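Local coordinates for histone-lysine N-methyltransferase, H3 lysine-9 specific SUVH6 (Arabidopsis thaliana, PDB 6A5K), which transfers methyl groups from S-adenosylmethionine to a lysine of the histone H3 tail and probably reads methylated DNA through its SRA domain, at residues 23-26 with 27-31; 411-414 with 415-419. The protein carries 1 engineered substitution. All blocks are in the same frame, centred on the assembly; numbering follows the deposited sequence.

Interaction 1 of 2, residues 23-26 with 27-31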
ATOM      1  N   LYS A  23      -4.915 -15.015   1.392  1.00 15.21           N
ATOM      2  CA  LYS A  23      -4.621 -16.441   1.541  1.00 20.05           C
ATOM      3  C   LYS A  23      -5.888 -17.281   1.321  1.00 21.88           C
ATOM      4  O   LYS A  23      -5.849 -18.347   0.693  1.00 22.64           O
ATOM      5  CB  LYS A  23      -4.009 -16.732   2.913  1.00 26.46           C
ATOM      6  CG  LYS A  23      -3.769 -18.216   3.181  1.00 36.29           C
ATOM      7  CD  LYS A  23      -2.736 -18.817   2.232  1.00 40.89           C
ATOM      8  CE  LYS A  23      -1.398 -18.100   2.327  1.00 40.24           C
ATOM      9  NZ  LYS A  23      -0.312 -18.865   1.648  1.00 40.49           N
ATOM     10  N   ILE A  24      -7.015 -16.798   1.835  1.00 22.14           N
ATOM     11  CA  ILE A  24      -8.288 -17.472   1.589  1.00 23.01           C
ATOM     12  C   ILE A  24      -8.589 -17.469   0.088  1.00 21.96           C
ATOM     13  O   ILE A  24      -8.998 -18.491  -0.493  1.00 22.27           O
ATOM     14  CB  ILE A  24      -9.447 -16.808   2.357  1.00 22.54           C
ATOM     15  CG1 ILE A  24      -9.242 -16.950   3.865  1.00 25.72           C
ATOM     16  CG2 ILE A  24     -10.787 -17.421   1.955  1.00 22.99           C
ATOM     17  CD1 ILE A  24     -10.245 -16.157   4.687  1.00 24.01           C
ATOM     18  N   LEU A  25      -8.362 -16.321  -0.542  1.00 19.24           N
ATOM     19  CA  LEU A  25      -8.588 -16.198  -1.978  1.00 20.29           C
ATOM     20  C   LEU A  25      -7.652 -17.117  -2.758  1.00 20.51           C
ATOM     21  O   LEU A  25      -8.055 -17.728  -3.743  1.00 21.89           O
ATOM     22  CB  LEU A  25      -8.410 -14.745  -2.428  1.00 23.86           C
ATOM     23  CG  LEU A  25      -8.683 -14.449  -3.906  1.00 24.25           C
ATOM     24  CD1 LEU A  25     -10.147 -14.701  -4.243  1.00 22.51           C
ATOM     25  CD2 LEU A  25      -8.307 -13.015  -4.235  1.00 24.15           C
ATOM     26  N   GLN A  26      -6.404 -17.218  -2.311  1.00 19.17           N
ATOM     27  CA  GLN A  26      -5.431 -18.092  -2.954  1.00 22.68           C
ATOM     28  C   GLN A  26      -5.907 -19.538  -2.896  1.00 21.45           C
ATOM     29  O   GLN A  26      -5.776 -20.289  -3.863  1.00 22.69           O
ATOM     30  CB  GLN A  26      -4.054 -17.957  -2.291  1.00 18.64           C
ATOM     31  CG  GLN A  26      -2.944 -18.757  -2.968  1.00 19.66           C
ATOM     32  CD  GLN A  26      -1.672 -18.799  -2.133  1.00 25.73           C
ATOM     33  OE1 GLN A  26      -1.725 -18.997  -0.919  1.00 26.49           O
ATOM     34  NE2 GLN A  26      -0.524 -18.602  -2.779  1.00 18.16           N
ATOM     35  N   GLU A  27      -6.464 -19.920  -1.751  1.00 21.65           N
ATOM     36  CA  GLU A  27      -6.952 -21.282  -1.572  1.00 25.36           C
ATOM     37  C   GLU A  27      -8.174 -21.555  -2.446  1.00 27.58           C
ATOM     38  O   GLU A  27      -8.341 -22.670  -2.959  1.00 27.09           O
ATOM     39  CB  GLU A  27      -7.265 -21.542  -0.100  1.00 31.80           C
ATOM     40  CG  GLU A  27      -6.019 -21.506   0.777  1.00 47.93           C
ATOM     41  CD  GLU A  27      -6.326 -21.613   2.256  1.00 62.70           C
ATOM     42  OE1 GLU A  27      -5.553 -22.282   2.977  1.00 65.59           O
ATOM     43  OE2 GLU A  27      -7.335 -21.023   2.699  1.00 67.69           O
ATOM     44  N   ASP A  28      -9.020 -20.545  -2.640  1.00 25.79           N
ATOM     45  CA  ASP A  28     -10.148 -20.709  -3.555  1.00 26.78           C
ATOM     46  C   ASP A  28      -9.684 -20.796  -5.014  1.00 30.10           C
ATOM     47  O   ASP A  28     -10.196 -21.602  -5.793  1.00 30.74           O
ATOM     48  CB  ASP A  28     -11.150 -19.567  -3.404  1.00 26.23           C
ATOM     49  CG  ASP A  28     -12.512 -19.915  -3.977  1.00 31.51           C
ATOM     50  OD1 ASP A  28     -13.102 -20.923  -3.529  1.00 32.45           O
ATOM     51  OD2 ASP A  28     -12.982 -19.197  -4.888  1.00 34.68           O
ATOM     52  N   GLU A  29      -8.709 -19.964  -5.373  1.00 25.23           N
ATOM     53  CA  GLU A  29      -8.171 -19.901  -6.732  1.00 25.73           C
ATOM     54  C   GLU A  29      -7.413 -21.174  -7.102  1.00 26.89           C
ATOM     55  O   GLU A  29      -7.157 -21.439  -8.280  1.00 27.95           O
ATOM     56  CB  GLU A  29      -7.258 -18.674  -6.888  1.00 27.13           C
ATOM     57  CG  GLU A  29      -8.009 -17.347  -6.979  1.00 29.58           C
ATOM     58  CD  GLU A  29      -7.106 -16.123  -6.814  1.00 26.43           C
ATOM     59  OE1 GLU A  29      -5.982 -16.258  -6.283  1.00 23.52           O
ATOM     60  OE2 GLU A  29      -7.527 -15.018  -7.220  1.00 25.91           O
ATOM     61  N   ALA A  30      -7.061 -21.962  -6.092  1.00 30.63           N
ATOM     62  CA  ALA A  30      -6.346 -23.217  -6.308  1.00 29.97           C
ATOM     63  C   ALA A  30      -7.280 -24.348  -6.729  1.00 34.88           C
ATOM     64  O   ALA A  30      -6.830 -25.451  -7.031  1.00 40.53           O
ATOM     65  CB  ALA A  30      -5.598 -23.614  -5.058  1.00 28.46           C
ATOM     66  N   LYS A  31      -8.579 -24.075  -6.743  1.00 33.39           N
ATOM     67  CA  LYS A  31      -9.564 -25.109  -7.035  1.00 38.12           C
ATOM     68  C   LYS A  31      -9.980 -25.112  -8.498  1.00 42.80           C
ATOM     69  O   LYS A  31      -9.883 -24.086  -9.173  1.00 42.82           O
ATOM     70  CB  LYS A  31     -10.797 -24.925  -6.147  1.00 36.75           C
ATOM     71  CG  LYS A  31     -10.493 -25.004  -4.669  1.00 36.16           C
ATOM     72  CD  LYS A  31     -11.744 -24.807  -3.837  1.00 37.90           C
ATOM     73  CE  LYS A  31     -11.421 -24.844  -2.354  1.00 39.24           C
ATOM     74  NZ  LYS A  31     -12.645 -24.709  -1.520  1.00 40.67           N
TER
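Three i to i+4 backbone bonds run through this part of the helix, from Glu27 N to Lys23 O, from Asp28 N to Ile24 O and, at 2.8 Å, from Glu29 N to Leu25 O; the next, Ala30 N to Gln26 O, is weak, with an N-H...O angle of 120°. Leu25 and Glu29 meet one turn apart, their side chains crossing at a slant. The CG of Glu29 lies anti to its carbonyl carbon (chi1 -75°), which carries the extended chain back along the helix until OE2 is 3.6 Å from Leu25 CG. That carboxylate is buried but not bare: OE1 takes a bond from Asn317 and OE2 one from the backbone N of Phe318. On a neighbouring face Lys23 NZ donates to Gln26 OE1 at 2.9 Å, in the plane of the amide, while Gln26 NE2 reaches the carbonyl of Ile314. Glu27 CG lies 3.2 Å from Lys23 O. Asp28 makes a salt bridge with Arg36 through OD2, and its carboxylate accepts the backbone N-H groups of Arg37 and Lys38. With both ends of the Gln26 amide engaged, its rotation is fixed, and the buried acids Asp28 and Glu29 tie the helix to two separate loops.

Interaction 2 of 2, residues 411-414 with 415-419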
ATOM      1  N   ASN A 411       9.685 -12.986   7.783  1.00 16.72           N
ATOM      2  CA  ASN A 411       8.632 -13.985   7.926  1.00 22.10           C
ATOM      3  C   ASN A 411       7.644 -13.684   9.064  1.00 23.31           C
ATOM      4  O   ASN A 411       6.891 -14.561   9.473  1.00 19.90           O
ATOM      5  CB  ASN A 411       9.244 -15.376   8.137  1.00 24.91           C
ATOM      6  CG  ASN A 411      10.027 -15.490   9.443  1.00 28.34           C
ATOM      7  OD1 ASN A 411      10.117 -14.533  10.212  1.00 22.49           O
ATOM      8  ND2 ASN A 411      10.583 -16.678   9.702  1.00 23.47           N
ATOM      9  N   SER A 412       7.652 -12.450   9.569  1.00 22.79           N
ATOM     10  CA  SER A 412       6.772 -12.068  10.684  1.00 28.31           C
ATOM     11  C   SER A 412       5.305 -12.361  10.373  1.00 26.21           C
ATOM     12  O   SER A 412       4.580 -12.986  11.172  1.00 24.59           O
ATOM     13  CB  SER A 412       6.930 -10.576  11.016  1.00 24.63           C
ATOM     14  OG  SER A 412       8.255 -10.258  11.388  1.00 31.35           O
ATOM     15  N   LEU A 413       4.883 -11.902   9.200  1.00 25.82           N
ATOM     16  CA  LEU A 413       3.501 -12.034   8.781  1.00 27.84           C
ATOM     17  C   LEU A 413       3.128 -13.496   8.605  1.00 22.72           C
ATOM     18  O   LEU A 413       2.098 -13.926   9.095  1.00 26.41           O
ATOM     19  CB  LEU A 413       3.253 -11.254   7.487  1.00 36.41           C
ATOM     20  CG  LEU A 413       1.782 -11.016   7.122  1.00 39.73           C
ATOM     21  CD1 LEU A 413       1.098 -10.173   8.185  1.00 36.63           C
ATOM     22  CD2 LEU A 413       1.670 -10.341   5.767  1.00 44.55           C
ATOM     23  N   ALA A 414       3.976 -14.257   7.922  1.00 22.58           N
ATOM     24  CA  ALA A 414       3.738 -15.688   7.732  1.00 22.85           C
ATOM     25  C   ALA A 414       3.516 -16.396   9.070  1.00 24.59           C
ATOM     26  O   ALA A 414       2.666 -17.281   9.190  1.00 22.69           O
ATOM     27  CB  ALA A 414       4.898 -16.325   6.982  1.00 21.41           C
ATOM     28  N   GLN A 415       4.263 -15.982  10.085  1.00 24.55           N
ATOM     29  CA  GLN A 415       4.123 -16.587  11.402  1.00 28.55           C
ATOM     30  C   GLN A 415       2.784 -16.215  12.044  1.00 24.70           C
ATOM     31  O   GLN A 415       2.025 -17.101  12.464  1.00 25.39           O
ATOM     32  CB  GLN A 415       5.288 -16.174  12.304  1.00 33.23           C
ATOM     33  CG  GLN A 415       6.277 -17.291  12.595  1.00 44.80           C
ATOM     34  CD  GLN A 415       5.611 -18.640  12.793  1.00 49.51           C
ATOM     35  OE1 GLN A 415       5.891 -19.593  12.063  1.00 53.61           O
ATOM     36  NE2 GLN A 415       4.703 -18.720  13.767  1.00 46.58           N
ATOM     37  N   GLY A 416       2.495 -14.918  12.118  1.00 29.51           N
ATOM     38  CA  GLY A 416       1.228 -14.470  12.690  1.00 31.60           C
ATOM     39  C   GLY A 416       0.028 -15.138  12.034  1.00 28.22           C
ATOM     40  O   GLY A 416      -0.948 -15.542  12.681  1.00 28.55           O
HETATM   41  N   MSE A 417       0.127 -15.285  10.720  1.00 25.62           N
HETATM   42  CA  MSE A 417      -0.927 -15.913   9.940  1.00 31.86           C
HETATM   43  C   MSE A 417      -1.037 -17.409  10.201  1.00 29.57           C
HETATM   44  O   MSE A 417      -2.141 -17.954  10.242  1.00 29.61           O
HETATM   45  CB  MSE A 417      -0.688 -15.654   8.465  1.00 35.44           C
HETATM   46  CG  MSE A 417      -0.756 -14.181   8.124  1.00 42.94           C
HETATM   47 SE   MSE A 417      -0.906 -13.995   6.221  1.00 59.01          SE
HETATM   48  CE  MSE A 417      -2.468 -15.098   6.048  1.00 20.54           C
ATOM     49  N   SER A 418       0.101 -18.072  10.383  1.00 25.90           N
ATOM     50  CA  SER A 418       0.075 -19.487  10.732  1.00 33.79           C
ATOM     51  C   SER A 418      -0.615 -19.660  12.077  1.00 38.32           C
ATOM     52  O   SER A 418      -1.301 -20.656  12.312  1.00 42.73           O
ATOM     53  CB  SER A 418       1.483 -20.075  10.784  1.00 38.12           C
ATOM     54  OG  SER A 418       2.150 -19.663  11.958  1.00 44.50           O
ATOM     55  N   GLU A 419      -0.425 -18.685  12.962  1.00 34.77           N
ATOM     56  CA  GLU A 419      -1.108 -18.699  14.251  1.00 40.29           C
ATOM     57  C   GLU A 419      -2.609 -18.482  14.110  1.00 41.10           C
ATOM     58  O   GLU A 419      -3.390 -19.044  14.877  1.00 44.07           O
ATOM     59  CB  GLU A 419      -0.525 -17.641  15.186  1.00 42.81           C
ATOM     60  CG  GLU A 419       0.967 -17.759  15.398  1.00 48.89           C
ATOM     61  CD  GLU A 419       1.467 -16.818  16.473  1.00 55.09           C
ATOM     62  OE1 GLU A 419       2.676 -16.867  16.792  1.00 55.91           O
ATOM     63  OE2 GLU A 419       0.644 -16.034  17.000  1.00 56.03           O
TER
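Gln415, Ala414 and Met417 lie within about one turn of a short surface helix; Gln415 and Met417 reach back to the residues before them, while Ala414 meets those after it. Gln415 lays its CB 3.5 Å from Ser412 O, and its backbone N donates to Asn411 O. A chi1 far from staggered and a bend at chi2 together lead its amide away from 411-414, a pose that a crystal contact may influence. Ala414 adds only a methyl group, which suits a helix and asks for no polar partner, but its carbonyl receives the N-H of Ser418 at 2.9 Å, from a donor tilted 31° out of the carbonyl plane. Asn411 stands at the N-cap position of this helix of the SET domain; its side chain makes no capping bond, but its carbonyl opens the backbone bonding by accepting Gln415 N. The next bond, Gly416 N to Ser412 O, is nearly straight (N-H...O 175°). Ser412 OG turns back to Asp410. Met417, present as selenomethionine, leans toward Leu413: its CG lies anti to the carbonyl carbon (chi1 -63°), bringing SE to 4.1 Å from Leu413 CG. A bend at chi3 then carries its methyl group away to helix 5-29, where the side chain packs on Leu16, Val20 and Lys23, a setting that suits a long, flexible apolar chain. The next residue, Ser418, donates a hydrogen bond from OG to Gln415 O at 2.6 Å, in the carbonyl plane and on a lone pair. The same oxygen also accepts Glu419 N, so two donors grip it.

The two helical stretches are far apart in sequence but meet in space. Interaction 1 lies at the C-terminal end of helix 5-29 and interaction 2 on helix 412-420 of the SET domain; their centres are about 18 Å apart. The bridge between them is apolar: Lys23 CB packs against Met417 CE at 3.9 Å, so the aliphatic base of a lysine whose amine is bonded to Gln26 also serves as a landing place for the selenomethionine. Met417, packing on Leu16, Val20 and Lys23, joins the long N-terminal helix to helix 412-420. Neither contact supplies a zinc ligand. The S-adenosylmethionine pocket is built from the SET region and the C-terminal part, and interaction 1 contributes none of its residues.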